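Local coordinates for protein glycerol-3-phosphate dehydrogenase [NAD(+)] (Dunaliella salina, PDB 6IUY) that probably reduces dihydroxyacetone phosphate to sn-glycerol 3-phosphate with NADH and, joined to a phosphatase domain, converts dihydroxyacetone phosphate directly to glycerol, at residues C404-G409 and A452-A457; E423-Y428 and A447-A452; E534-K539 and V547-L552; T567-Q572 and T589-I594. All blocks are in the same frame, centred on the assembly; numbering follows the deposited sequence.

Interactions 1 and 2 meet in the dinucleotide-binding part of the chain: they share A452, and strands 404-408 and 422-427 are neighbours in one mixed sheet. Interaction 1 is a buried fit of apolar side chains between a helix start and a strand. Interaction 2, nested inside its loop, is a hydrogen-bonded parallel strand pair whose outer strand is partly exposed. Interactions 3 and 4 belong to the helical C-terminal part, with centres about 15 Å apart; they touch where W536 and F549 reach I593 and I594. There the chemistry divides: interaction 3 joins helices by an aromatic stack and aliphatic packing, whereas interaction 4 buries a small polar network around N591.

Interaction 1 (C404-G409 and A452-A457); sequences CSVLMG and ADVPGA
V406 turns CG1 anti to its carbonyl carbon (chi1 -62°), which sets CG2 between the backbone N and C, so that both methyls are presented to the start of helix 454-477. Its CG1 meets V454 CG1 end to end at 4.3 Å, and its CG2 lies 4.1 Å from A457 CB. M408, two residues on along the same face of the strand, swings CG to the same side (chi1 -56°) and rests it 3.6 Å from A457 O. The chain of M408 then bends at chi2 and chi3, carrying its end away from the helix and toward K380. The A457 methyl points at the cleft between the two strand side chains, against V406 CG2 and 4.3 Å from M408 CG. The fit is wholly apolar between side chains, and the small A457 is consistent with the close approach of the first turn. That turn is secured at its own end by D453 in the N-cap position. OD1 of D453 takes the G456 N-H at 2.7 Å, bent at 141° and met from above the carboxylate plane, while OD2 is hydrogen-bonded to T510 OG1 and R507 N. D453 is also the centre of an inverse gamma turn, closed by a weak bond from V454 N to A452 O. A427 of strand 422-427 and S393 of helix 392-400 also pack on V406 and V454. An aspartate-capped helix start lies here on the sheet of a Rossmann-type NAD-binding domain, at the passage into the helical C-terminal domain, with the M408 side chain about 7 Å from the bound NAD.

Interaction 2 (E423-Y428 and A447-A452); sequences EAVIAY and AINLLA
V425 and L451 form the tight part of this parallel strand pair: L451 CD2 crosses V425 nearly at a right angle and wedges against both of its methyls, CG1 and CG2, at 3.7 Å each. On the other face I426 CD1 lies 4.0 Å from I448 CD1, while I426 CG2 runs alongside L450 to within 3.9 Å of CD2. Five backbone hydrogen bonds run the length of the pair, beginning with A424 N to A447 O at 2.9 Å and ending with Y428 N to L451 O at 3.1 Å. The looser, solvent side is made by A447 and N449 of the outer strand and by the exposed A452 just after it. The well-covered Y428 ring closes the end of the pair, one face over L451 O and A452 CA, the latter 4.2 Å from the ring centroid, while L450 CB meets its edge. Replacing Y428 by alanine is likely to leave the A452 backbone without its aromatic cover and open a gap beside L450. Helix 431-441 packs on I426, I448 and L450 and links the two strands in a beta-alpha-beta unit; the start of helix 454-477 lies on A427, and strand 404-408 continues the sheet, antiparallel, beyond strand 422-427.

Interaction 3 (E534-K539 and V547-L552); sequences EAWAQK and VTFEKL
W536 and F549 lay their rings face to face: the centroids of the indole five-membered ring and the phenyl ring are 4.1 Å apart and the planes only 18° from parallel. F549 CE2 sits over the indole near its rim, 3.6 Å from W536 CD2. With CG of W536 anti to the backbone N (chi1 -179°), the indole stands out from its helix as a flat plate, and W536 CB lies over the F549 face as a CH-pi contact. L552 fills the hollow at the foot of that plate: its CD1 lodges 3.6 Å from W536 CB and equally near W536 CA. V547 is the next bump, its CG1 set between W536 CD1 and K539 CB at 4.0 Å from each. The aliphatic run of K539 closes this side, CD against V547 CG2 and CE 4.0 Å from L552 CD2 as the two chains slide past each other. A glycine at W536 would probably strip F549 of its stacking partner and leave a gap against L552 and V547. T548 N-caps the second helix, its OG1 accepting from K551 N, and R540 hydrogen-bonds V547 O. The contact joins two successive helices, 528-541 and 549-556, linked by a short connection in the helical C-terminal domain; helix 528-541 begins with the dihydroxyacetone phosphate-binding residues R528 and N529, and the F549 side chain lies about 7 Å from that of N529.

Interaction 4 (T567-Q572 and T589-I594); sequences TSDEVQ and TINRII
A crossing of two helices in the C-terminal domain turns on N591, whose amide reaches S568 and D569 across the gap. The axes of the short helical segments pass 9.7 Å apart at -120°, with S568 and N591 nearest in backbone. N591 CG is anti to the backbone N (chi1 -162°), which sends the amide straight out toward the other helix. Its ND2 gives one almost linear bond to S568 OG, 2.9 Å long at 175° and in the amide plane. A second bond goes from N591 ND2 to D569 OD1 at 2.8 Å, using the anti lone pair of the carboxylate and lying somewhat out of the amide plane. Two acceptors thus grip one nitrogen and fix the rotation of the buried amide. This polar contact belongs to the helical C-terminal domain, where helix 454-477 packs on T567 and V571 of helix 564-577, away from the N591 contact. D569 OD1 is shared with H595, just beyond the second helix, so the carboxylate ties down both the amide and the helix end. Q572, bent at chi2, lies over one face of the N591 amide, its CG 3.4 Å from N591 OD1. The two amide planes are close to parallel, and Q572 OE1 comes 3.8 Å from N591 CB. The polar patch has an apolar border where I594 CD1 rests 3.6 Å from S568 OG, and I590 CG2 approaches the same hydroxyl more loosely.

Interaction 1 (C404-G409 and A452-A457)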
# COMPACT_ATOMS: atom_id res chain seq x y z
N CYS A 404 -0.10 17.98 17.62
CA CYS A 404 -0.71 18.29 16.33
C CYS A 404 -0.95 17.03 15.50
O CYS A 404 -0.01 16.35 15.11
CB CYS A 404 0.16 19.28 15.57
SG CYS A 404 -0.60 19.91 14.03
N SER A 405 -2.23 16.75 15.24
CA SER A 405 -2.62 15.68 14.35
C SER A 405 -2.48 16.14 12.88
O SER A 405 -2.12 17.30 12.64
CB SER A 405 -4.07 15.27 14.63
OG SER A 405 -4.23 14.89 15.98
N VAL A 406 -2.77 15.25 11.93
CA VAL A 406 -2.86 15.63 10.52
C VAL A 406 -4.07 15.01 9.85
O VAL A 406 -4.61 13.99 10.32
CB VAL A 406 -1.62 15.20 9.72
CG1 VAL A 406 -0.37 15.90 10.25
CG2 VAL A 406 -1.49 13.65 9.69
N LEU A 407 -4.51 15.65 8.78
CA LEU A 407 -5.54 15.07 7.94
C LEU A 407 -4.94 15.00 6.55
O LEU A 407 -4.65 16.04 5.96
CB LEU A 407 -6.83 15.91 7.96
CG LEU A 407 -8.06 15.48 7.15
CD1 LEU A 407 -9.26 16.26 7.64
CD2 LEU A 407 -7.89 15.75 5.66
N MET A 408 -4.75 13.79 6.05
CA MET A 408 -4.12 13.57 4.74
C MET A 408 -4.92 12.57 3.93
O MET A 408 -5.31 11.52 4.45
CB MET A 408 -2.70 13.06 4.90
CG MET A 408 -1.82 13.95 5.74
SD MET A 408 -1.12 15.27 4.75
CE MET A 408 -1.24 16.66 5.89
N GLY A 409 -5.22 12.90 2.68
CA GLY A 409 -6.01 12.01 1.85
C GLY A 409 -6.01 12.47 0.40
O GLY A 409 -5.46 13.53 0.08
N ALA A 452 -2.82 5.80 13.77
CA ALA A 452 -1.89 6.34 14.75
C ALA A 452 -0.63 6.90 14.08
O ALA A 452 0.10 7.68 14.71
CB ALA A 452 -1.54 5.29 15.77
N ASP A 453 -0.37 6.53 12.82
CA ASP A 453 0.91 6.85 12.16
C ASP A 453 1.01 8.28 11.60
O ASP A 453 0.93 8.48 10.38
CB ASP A 453 1.19 5.85 11.00
CG ASP A 453 2.59 6.00 10.42
OD1 ASP A 453 3.34 6.92 10.84
OD2 ASP A 453 2.97 5.22 9.53
N VAL A 454 1.23 9.26 12.48
CA VAL A 454 1.28 10.66 12.03
C VAL A 454 2.50 10.92 11.13
O VAL A 454 2.40 11.61 10.12
CB VAL A 454 1.31 11.66 13.22
CG1 VAL A 454 1.69 13.06 12.73
CG2 VAL A 454 -0.04 11.71 13.94
N PRO A 455 3.67 10.37 11.49
CA PRO A 455 4.81 10.62 10.61
C PRO A 455 4.66 10.02 9.20
O PRO A 455 5.20 10.57 8.25
CB PRO A 455 6.00 9.99 11.36
CG PRO A 455 5.43 9.23 12.50
CD PRO A 455 4.05 9.73 12.77
N GLY A 456 3.92 8.92 9.06
CA GLY A 456 3.79 8.29 7.74
C GLY A 456 2.77 8.97 6.84
O GLY A 456 3.05 9.22 5.66
N ALA A 457 1.60 9.27 7.39
CA ALA A 457 0.56 10.02 6.70
C ALA A 457 1.09 11.35 6.22
O ALA A 457 0.89 11.75 5.06
CB ALA A 457 -0.66 10.25 7.62

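Interaction 2 (E423-Y428 and A447-A452)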
# COMPACT_ATOMS: atom_id res chain seq x y z
N GLU A 423 -12.53 10.59 0.68
CA GLU A 423 -12.11 10.01 1.95
C GLU A 423 -10.77 10.58 2.36
O GLU A 423 -10.04 11.15 1.54
CB GLU A 423 -12.06 8.46 1.87
CG GLU A 423 -11.29 7.89 0.70
CD GLU A 423 -11.35 6.34 0.60
OE1 GLU A 423 -12.46 5.75 0.63
OE2 GLU A 423 -10.28 5.72 0.44
N ALA A 424 -10.45 10.46 3.64
CA ALA A 424 -9.15 10.91 4.11
C ALA A 424 -8.75 10.14 5.35
O ALA A 424 -9.59 9.59 6.04
CB ALA A 424 -9.17 12.42 4.42
N VAL A 425 -7.46 10.15 5.63
CA VAL A 425 -6.93 9.64 6.88
C VAL A 425 -6.78 10.80 7.87
O VAL A 425 -6.31 11.87 7.49
CB VAL A 425 -5.53 9.02 6.68
CG1 VAL A 425 -4.75 9.04 7.98
CG2 VAL A 425 -5.62 7.60 6.08
N ILE A 426 -7.17 10.59 9.13
CA ILE A 426 -6.73 11.50 10.18
C ILE A 426 -5.77 10.76 11.08
O ILE A 426 -6.14 9.79 11.72
CB ILE A 426 -7.91 12.07 11.00
CG1 ILE A 426 -8.54 13.25 10.23
CG2 ILE A 426 -7.42 12.54 12.36
CD1 ILE A 426 -9.69 13.96 10.96
N ALA A 427 -4.52 11.21 11.11
CA ALA A 427 -3.52 10.59 11.96
C ALA A 427 -3.41 11.39 13.25
O ALA A 427 -2.96 12.53 13.23
CB ALA A 427 -2.19 10.52 11.25
N TYR A 428 -3.82 10.78 14.36
CA TYR A 428 -3.98 11.50 15.63
C TYR A 428 -2.71 11.51 16.46
O TYR A 428 -1.93 10.55 16.45
CB TYR A 428 -5.15 10.92 16.44
CG TYR A 428 -5.10 9.42 16.67
CD1 TYR A 428 -4.16 8.85 17.53
CD2 TYR A 428 -6.02 8.58 16.04
CE1 TYR A 428 -4.13 7.48 17.74
CE2 TYR A 428 -6.00 7.20 16.26
CZ TYR A 428 -5.05 6.67 17.11
OH TYR A 428 -5.03 5.31 17.31
N ALA A 447 -15.50 10.40 4.16
CA ALA A 447 -15.25 9.33 5.13
C ALA A 447 -13.87 9.43 5.75
O ALA A 447 -12.86 9.62 5.05
CB ALA A 447 -15.42 7.96 4.48
N ILE A 448 -13.84 9.27 7.06
CA ILE A 448 -12.59 9.41 7.80
C ILE A 448 -12.12 8.08 8.37
O ILE A 448 -12.92 7.29 8.88
CB ILE A 448 -12.74 10.42 8.94
CG1 ILE A 448 -12.92 11.83 8.37
CG2 ILE A 448 -11.55 10.36 9.87
CD1 ILE A 448 -11.64 12.45 7.87
N ASN A 449 -10.82 7.85 8.27
CA ASN A 449 -10.16 6.67 8.80
C ASN A 449 -9.10 7.09 9.82
O ASN A 449 -8.19 7.85 9.47
CB ASN A 449 -9.55 5.87 7.64
CG ASN A 449 -8.78 4.65 8.08
OD1 ASN A 449 -9.04 4.08 9.15
ND2 ASN A 449 -7.82 4.23 7.26
N LEU A 450 -9.20 6.61 11.06
CA LEU A 450 -8.23 7.00 12.10
C LEU A 450 -7.01 6.10 12.12
O LEU A 450 -7.11 4.88 12.04
CB LEU A 450 -8.87 7.02 13.50
CG LEU A 450 -9.94 8.07 13.79
CD1 LEU A 450 -10.44 7.93 15.22
CD2 LEU A 450 -9.44 9.48 13.55
N LEU A 451 -5.85 6.72 12.22
CA LEU A 451 -4.59 6.01 12.14
C LEU A 451 -3.70 6.60 13.19
O LEU A 451 -3.81 7.80 13.46
CB LEU A 451 -3.95 6.18 10.77
CG LEU A 451 -4.04 5.05 9.75
CD1 LEU A 451 -5.45 4.60 9.63
CD2 LEU A 451 -3.52 5.57 8.42
N ALA A 452 -2.82 5.80 13.77
CA ALA A 452 -1.89 6.34 14.75
C ALA A 452 -0.63 6.90 14.08
O ALA A 452 0.10 7.68 14.71
CB ALA A 452 -1.54 5.29 15.77

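Interaction 3 (E534-K539 and V547-L552)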
# COMPACT_ATOMS: atom_id res chain seq x y z
N GLU A 534 2.92 19.84 -16.49
CA GLU A 534 2.62 19.50 -17.87
C GLU A 534 2.89 20.71 -18.78
O GLU A 534 3.63 20.59 -19.77
CB GLU A 534 1.17 19.05 -18.02
CG GLU A 534 0.69 18.90 -19.49
CD GLU A 534 -0.70 18.28 -19.59
OE1 GLU A 534 -1.69 18.90 -19.15
OE2 GLU A 534 -0.82 17.15 -20.09
N ALA A 535 2.30 21.86 -18.45
CA ALA A 535 2.51 23.07 -19.24
C ALA A 535 3.97 23.49 -19.29
O ALA A 535 4.49 23.87 -20.33
CB ALA A 535 1.65 24.20 -18.70
N TRP A 536 4.67 23.39 -18.16
CA TRP A 536 6.10 23.73 -18.15
C TRP A 536 6.89 22.87 -19.14
O TRP A 536 7.73 23.38 -19.88
CB TRP A 536 6.67 23.54 -16.76
CG TRP A 536 8.13 23.87 -16.57
CD1 TRP A 536 8.65 25.07 -16.20
CD2 TRP A 536 9.23 22.96 -16.66
NE1 TRP A 536 10.01 24.98 -16.08
CE2 TRP A 536 10.40 23.69 -16.36
CE3 TRP A 536 9.36 21.60 -16.97
CZ2 TRP A 536 11.66 23.12 -16.36
CZ3 TRP A 536 10.61 21.04 -16.98
CH2 TRP A 536 11.75 21.79 -16.67
N ALA A 537 6.63 21.57 -19.12
CA ALA A 537 7.40 20.63 -19.91
C ALA A 537 7.05 20.80 -21.39
O ALA A 537 7.93 20.71 -22.23
CB ALA A 537 7.15 19.18 -19.44
N GLN A 538 5.79 21.06 -21.71
CA GLN A 538 5.43 21.37 -23.10
C GLN A 538 6.21 22.57 -23.64
O GLN A 538 6.64 22.59 -24.79
CB GLN A 538 3.94 21.64 -23.23
CG GLN A 538 3.12 20.40 -23.20
CD GLN A 538 1.67 20.68 -22.94
OE1 GLN A 538 1.30 21.78 -22.53
NE2 GLN A 538 0.83 19.69 -23.19
N LYS A 539 6.37 23.59 -22.81
CA LYS A 539 7.03 24.81 -23.25
C LYS A 539 8.54 24.63 -23.34
O LYS A 539 9.17 25.10 -24.29
CB LYS A 539 6.67 25.97 -22.31
CG LYS A 539 5.22 26.40 -22.44
CD LYS A 539 4.81 27.33 -21.32
CE LYS A 539 3.32 27.65 -21.38
NZ LYS A 539 2.98 28.29 -22.68
N VAL A 547 10.70 30.00 -19.45
CA VAL A 547 9.52 29.79 -18.61
C VAL A 547 9.90 29.13 -17.27
O VAL A 547 10.80 28.29 -17.20
CB VAL A 547 8.47 28.93 -19.33
CG1 VAL A 547 8.91 27.48 -19.40
CG2 VAL A 547 7.13 29.05 -18.61
N THR A 548 9.23 29.56 -16.20
CA THR A 548 9.52 29.04 -14.87
C THR A 548 8.22 28.60 -14.21
O THR A 548 7.14 29.03 -14.61
CB THR A 548 10.20 30.09 -13.98
OG1 THR A 548 9.36 31.25 -13.91
CG2 THR A 548 11.56 30.50 -14.54
N PHE A 549 8.33 27.77 -13.18
CA PHE A 549 7.15 27.38 -12.42
C PHE A 549 6.52 28.57 -11.70
O PHE A 549 5.29 28.68 -11.57
CB PHE A 549 7.51 26.29 -11.41
CG PHE A 549 7.64 24.92 -12.04
CD1 PHE A 549 6.52 24.12 -12.21
CD2 PHE A 549 8.88 24.44 -12.45
CE1 PHE A 549 6.63 22.87 -12.79
CE2 PHE A 549 8.99 23.18 -13.03
CZ PHE A 549 7.86 22.40 -13.20
N GLU A 550 7.35 29.50 -11.27
CA GLU A 550 6.82 30.67 -10.60
C GLU A 550 5.95 31.49 -11.55
O GLU A 550 4.84 31.88 -11.18
CB GLU A 550 7.94 31.54 -10.05
CG GLU A 550 7.41 32.63 -9.15
CD GLU A 550 8.50 33.39 -8.44
OE1 GLU A 550 9.69 33.25 -8.84
OE2 GLU A 550 8.18 34.13 -7.49
N LYS A 551 6.43 31.74 -12.76
CA LYS A 551 5.62 32.46 -13.74
C LYS A 551 4.30 31.75 -14.06
O LYS A 551 3.25 32.39 -14.11
CB LYS A 551 6.40 32.66 -15.05
CG LYS A 551 7.52 33.71 -15.00
CD LYS A 551 8.27 33.74 -16.34
CE LYS A 551 9.45 34.70 -16.34
NZ LYS A 551 10.10 34.76 -17.70
N LEU A 552 4.36 30.43 -14.28
CA LEU A 552 3.16 29.66 -14.62
C LEU A 552 2.17 29.62 -13.48
O LEU A 552 0.95 29.62 -13.69
CB LEU A 552 3.55 28.23 -15.04
CG LEU A 552 4.35 28.15 -16.35
CD1 LEU A 552 4.90 26.72 -16.61
CD2 LEU A 552 3.49 28.63 -17.52

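Interaction 4 (T567-Q572 and T589-I594)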
# COMPACT_ATOMS: atom_id res chain seq x y z
N THR A 567 8.54 21.70 -2.58
CA THR A 567 8.82 20.46 -1.85
C THR A 567 10.00 19.73 -2.49
O THR A 567 10.81 19.14 -1.80
CB THR A 567 7.58 19.54 -1.81
OG1 THR A 567 6.44 20.28 -1.37
CG2 THR A 567 7.81 18.33 -0.89
N SER A 568 10.11 19.78 -3.82
CA SER A 568 11.26 19.18 -4.50
C SER A 568 12.56 19.77 -3.98
O SER A 568 13.51 19.04 -3.66
CB SER A 568 11.16 19.40 -6.03
OG SER A 568 12.19 18.70 -6.71
N ASP A 569 12.62 21.10 -3.89
CA ASP A 569 13.82 21.78 -3.41
C ASP A 569 14.08 21.46 -1.95
O ASP A 569 15.22 21.21 -1.57
CB ASP A 569 13.73 23.31 -3.60
CG ASP A 569 13.73 23.74 -5.07
OD1 ASP A 569 14.06 22.91 -5.95
OD2 ASP A 569 13.42 24.92 -5.34
N GLU A 570 13.04 21.43 -1.13
CA GLU A 570 13.26 21.15 0.28
C GLU A 570 13.93 19.78 0.46
O GLU A 570 14.94 19.66 1.15
CB GLU A 570 11.94 21.22 1.06
CG GLU A 570 11.38 22.65 1.14
CD GLU A 570 9.85 22.70 1.07
OE1 GLU A 570 9.19 21.65 1.29
OE2 GLU A 570 9.31 23.81 0.80
N VAL A 571 13.37 18.76 -0.18
CA VAL A 571 13.93 17.42 -0.12
C VAL A 571 15.32 17.33 -0.75
O VAL A 571 16.20 16.62 -0.24
CB VAL A 571 12.99 16.41 -0.82
CG1 VAL A 571 13.70 15.05 -1.03
CG2 VAL A 571 11.75 16.25 -0.02
N GLN A 572 15.55 18.06 -1.84
CA GLN A 572 16.86 17.98 -2.47
C GLN A 572 17.93 18.56 -1.55
O GLN A 572 19.05 18.05 -1.51
CB GLN A 572 16.89 18.71 -3.81
CG GLN A 572 18.01 18.21 -4.72
CD GLN A 572 17.89 16.73 -5.00
OE1 GLN A 572 16.78 16.18 -5.01
NE2 GLN A 572 19.01 16.06 -5.22
N THR A 589 16.35 13.37 -10.20
CA THR A 589 16.30 13.82 -11.59
C THR A 589 15.13 14.77 -11.81
O THR A 589 15.21 15.65 -12.67
CB THR A 589 16.26 12.65 -12.61
OG1 THR A 589 14.95 12.52 -13.18
CG2 THR A 589 16.70 11.35 -12.01
N ILE A 590 14.07 14.66 -11.02
CA ILE A 590 13.00 15.67 -11.08
C ILE A 590 13.50 17.08 -10.71
O ILE A 590 13.11 18.07 -11.35
CB ILE A 590 11.82 15.31 -10.15
CG1 ILE A 590 11.07 14.09 -10.67
CG2 ILE A 590 10.89 16.50 -10.00
CD1 ILE A 590 9.97 13.58 -9.73
N ASN A 591 14.35 17.17 -9.69
CA ASN A 591 14.90 18.46 -9.25
C ASN A 591 15.91 19.00 -10.25
O ASN A 591 15.93 20.19 -10.57
CB ASN A 591 15.55 18.33 -7.86
CG ASN A 591 15.74 19.68 -7.18
OD1 ASN A 591 16.84 20.25 -7.21
ND2 ASN A 591 14.67 20.20 -6.57
N ARG A 592 16.75 18.11 -10.76
CA ARG A 592 17.70 18.45 -11.79
C ARG A 592 17.00 18.92 -13.08
O ARG A 592 17.54 19.75 -13.82
CB ARG A 592 18.60 17.26 -12.07
CG ARG A 592 19.52 16.94 -10.90
CD ARG A 592 20.96 17.08 -11.36
NE ARG A 592 21.44 15.85 -11.99
CZ ARG A 592 22.50 15.76 -12.79
NH1 ARG A 592 23.22 16.82 -13.10
NH2 ARG A 592 22.82 14.57 -13.29
N ILE A 593 15.79 18.41 -13.33
CA ILE A 593 14.99 18.83 -14.50
C ILE A 593 14.35 20.19 -14.28
O ILE A 593 14.45 21.08 -15.12
CB ILE A 593 13.88 17.79 -14.82
CG1 ILE A 593 14.50 16.51 -15.36
CG2 ILE A 593 12.85 18.37 -15.82
CD1 ILE A 593 13.54 15.41 -15.52
N ILE A 594 13.68 20.34 -13.14
CA ILE A 594 13.20 21.65 -12.72
C ILE A 594 14.28 22.72 -12.87
O ILE A 594 14.02 23.81 -13.37
CB ILE A 594 12.75 21.65 -11.27
CG1 ILE A 594 11.43 20.89 -11.13
CG2 ILE A 594 12.64 23.09 -10.76
CD1 ILE A 594 11.26 20.27 -9.77